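Local coordinates for protein Mto2 (Schizosaccharomyces pombe, PDB 6GDJ) that acts with Mto1 to recruit the gamma-tubulin complex to cytoplasmic microtubule-organising centres, promoting microtubule nucleation, and is represented here by its twin-cysteine dimerisation domain, at residues A[13-18]-A[58-63]. Sequence-based numbering, arbitrary orientation.
Sequences LMRLRT and LCLGLV
In the all-helical twin-cysteine dimerisation domain of Mto2, whose chain folds into three helices, the end of helix 5-17 packs against the middle of helix 46-72. The two short segments run nearly parallel, their axes 8.6 Å apart at closest approach and inclined by 26°.

Apolar packing carries most of the contact, and L16 lies at its heart. With CG anti to its backbone N (chi1 176°), L16 reaches obliquely across L62 and divides its two methyls: CD1 rests 3.7 Å from L62 CB, whereas CD2 touches both L62 CD1 and the sulphur of C59, 4.0 Å from SG. An alanine here would remove CG and both methyls and would probably loosen the packing on L62 and C59. C59 SG, anti to its own carbonyl carbon, meets the backbone of helix 5-17 as well, lying 3.9 Å from L13 CA. L13 thus offers its main chain and CB to the sulphur, while the rest of its side chain heads for E30 and V33 of helix 23-42. V63 CG2 also lies on the backbone of helix 5-17, 3.7 Å from L16 CA. Helix 23-42 touches C59 through V29 and L62 through I25, closing the three-helix core; I25 of the second subunit packs on L62 too, so the contact adjoins the dimer interface.

At the more exposed margin a charged side chain lies against a methyl. The R15 chain bends at chi3 (67°) and crosses L60 obliquely, bringing NH1 to 3.5 Å from L60 CD2; its NH2 is hydrogen-bonded to a glycerol molecule, probably from the crystallisation liquor. Within 13-18, T18 OG1 donates a hydrogen bond of 2.7 Å to R15 O, in the carbonyl plane.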
loop_
_atom_site.group_PDB
_atom_site.type_symbol
_atom_site.label_atom_id
_atom_site.label_comp_id
_atom_site.label_asym_id
_atom_site.label_seq_id
_atom_site.Cartn_x
_atom_site.Cartn_y
_atom_site.Cartn_z
ATOM N N LEU A 13 0.362 -7.868 -7.455
ATOM C CA LEU A 13 -0.219 -6.715 -8.153
ATOM C C LEU A 13 -0.884 -7.125 -9.458
ATOM O O LEU A 13 -1.972 -6.689 -9.769
ATOM C CB LEU A 13 0.837 -5.691 -8.417
ATOM C CG LEU A 13 0.400 -4.487 -9.248
ATOM C CD1 LEU A 13 -0.776 -3.777 -8.615
ATOM C CD2 LEU A 13 1.590 -3.610 -9.481
ATOM N N MET A 14 -0.220 -8.016 -10.186
ATOM C CA MET A 14 -0.805 -8.478 -11.440
ATOM C C MET A 14 -2.158 -9.154 -11.188
ATOM O O MET A 14 -3.112 -8.982 -11.957
ATOM C CB MET A 14 0.183 -9.411 -12.128
ATOM C CG MET A 14 1.361 -8.675 -12.713
ATOM S SD MET A 14 2.651 -9.696 -13.443
ATOM C CE MET A 14 1.788 -10.244 -14.849
ATOM N N ARG A 15 -2.240 -9.981 -10.113
ATOM C CA ARG A 15 -3.488 -10.565 -9.743
ATOM C C ARG A 15 -4.549 -9.488 -9.396
ATOM O O ARG A 15 -5.686 -9.564 -9.832
ATOM C CB ARG A 15 -3.311 -11.601 -8.673
ATOM C CG ARG A 15 -2.525 -12.804 -9.137
ATOM C CD ARG A 15 -2.282 -13.772 -7.972
ATOM N NE ARG A 15 -3.502 -14.390 -7.488
ATOM C CZ ARG A 15 -3.647 -14.896 -6.253
ATOM N NH1 ARG A 15 -2.632 -14.948 -5.433
ATOM N NH2 ARG A 15 -4.792 -15.365 -5.890
ATOM N N LEU A 16 -4.157 -8.518 -8.553
ATOM C CA LEU A 16 -5.111 -7.470 -8.182
ATOM C C LEU A 16 -5.676 -6.744 -9.388
ATOM O O LEU A 16 -6.855 -6.504 -9.424
ATOM C CB LEU A 16 -4.382 -6.480 -7.288
ATOM C CG LEU A 16 -5.202 -5.254 -6.873
ATOM C CD1 LEU A 16 -6.499 -5.671 -6.194
ATOM C CD2 LEU A 16 -4.334 -4.280 -6.054
ATOM N N ARG A 17 -4.857 -6.491 -10.408
ATOM C CA ARG A 17 -5.356 -5.721 -11.567
ATOM C C ARG A 17 -6.493 -6.433 -12.244
ATOM O O ARG A 17 -7.385 -5.816 -12.778
ATOM C CB ARG A 17 -4.239 -5.553 -12.598
ATOM C CG ARG A 17 -3.141 -4.678 -12.248
ATOM C CD ARG A 17 -2.123 -4.699 -13.351
ATOM N NE ARG A 17 -0.995 -3.905 -13.039
ATOM C CZ ARG A 17 0.249 -4.156 -13.425
ATOM N NH1 ARG A 17 0.540 -5.253 -14.163
ATOM N NH2 ARG A 17 1.243 -3.382 -13.017
ATOM N N THR A 18 -6.489 -7.775 -12.183
ATOM C CA THR A 18 -7.563 -8.518 -12.855
ATOM C C THR A 18 -8.929 -8.424 -12.192
ATOM O O THR A 18 -9.910 -8.851 -12.779
ATOM C CB THR A 18 -7.217 -10.022 -12.974
ATOM O OG1 THR A 18 -7.258 -10.676 -11.693
ATOM C CG2 THR A 18 -5.939 -10.240 -13.631
ATOM N N LEU A 58 -0.791 -6.525 0.893
ATOM C CA LEU A 58 -1.855 -5.576 0.686
ATOM C C LEU A 58 -2.676 -5.930 -0.585
ATOM O O LEU A 58 -3.900 -5.953 -0.583
ATOM C CB LEU A 58 -1.247 -4.190 0.535
ATOM C CG LEU A 58 -2.297 -3.145 0.141
ATOM C CD1 LEU A 58 -3.468 -3.025 1.055
ATOM C CD2 LEU A 58 -1.591 -1.839 -0.023
ATOM N N CYS A 59 -1.931 -6.215 -1.643
ATOM C CA CYS A 59 -2.557 -6.577 -2.922
ATOM C C CYS A 59 -3.406 -7.825 -2.753
ATOM O O CYS A 59 -4.509 -7.898 -3.251
ATOM C CB CYS A 59 -1.495 -6.788 -3.992
ATOM S SG CYS A 59 -0.747 -5.262 -4.610
ATOM N N LEU A 60 -2.870 -8.796 -2.026
ATOM C CA LEU A 60 -3.634 -10.033 -1.801
ATOM C C LEU A 60 -4.867 -9.851 -0.906
ATOM O O LEU A 60 -5.902 -10.468 -1.058
ATOM C CB LEU A 60 -2.721 -11.125 -1.263
ATOM C CG LEU A 60 -1.607 -11.611 -2.220
ATOM C CD1 LEU A 60 -0.784 -12.706 -1.531
ATOM C CD2 LEU A 60 -2.205 -11.989 -3.564
ATOM N N GLY A 61 -4.782 -8.889 0.041
ATOM C CA GLY A 61 -5.927 -8.605 0.863
ATOM C C GLY A 61 -6.997 -7.903 0.080
ATOM O O GLY A 61 -8.161 -8.198 0.239
ATOM N N LEU A 62 -6.564 -7.006 -0.852
ATOM C CA LEU A 62 -7.532 -6.379 -1.774
ATOM C C LEU A 62 -8.189 -7.383 -2.741
ATOM O O LEU A 62 -9.383 -7.344 -2.977
ATOM C CB LEU A 62 -6.868 -5.240 -2.569
ATOM C CG LEU A 62 -6.450 -4.037 -1.722
ATOM C CD1 LEU A 62 -5.504 -3.183 -2.505
ATOM C CD2 LEU A 62 -7.693 -3.264 -1.274
ATOM N N VAL A 63 -7.409 -8.378 -3.141
ATOM C CA VAL A 63 -7.959 -9.499 -3.936
ATOM C C VAL A 63 -9.004 -10.279 -3.124
ATOM O O VAL A 63 -10.082 -10.546 -3.588
ATOM C CB VAL A 63 -6.826 -10.459 -4.417
ATOM C CG1 VAL A 63 -7.386 -11.812 -4.838
ATOM C CG2 VAL A 63 -5.991 -9.822 -5.507
#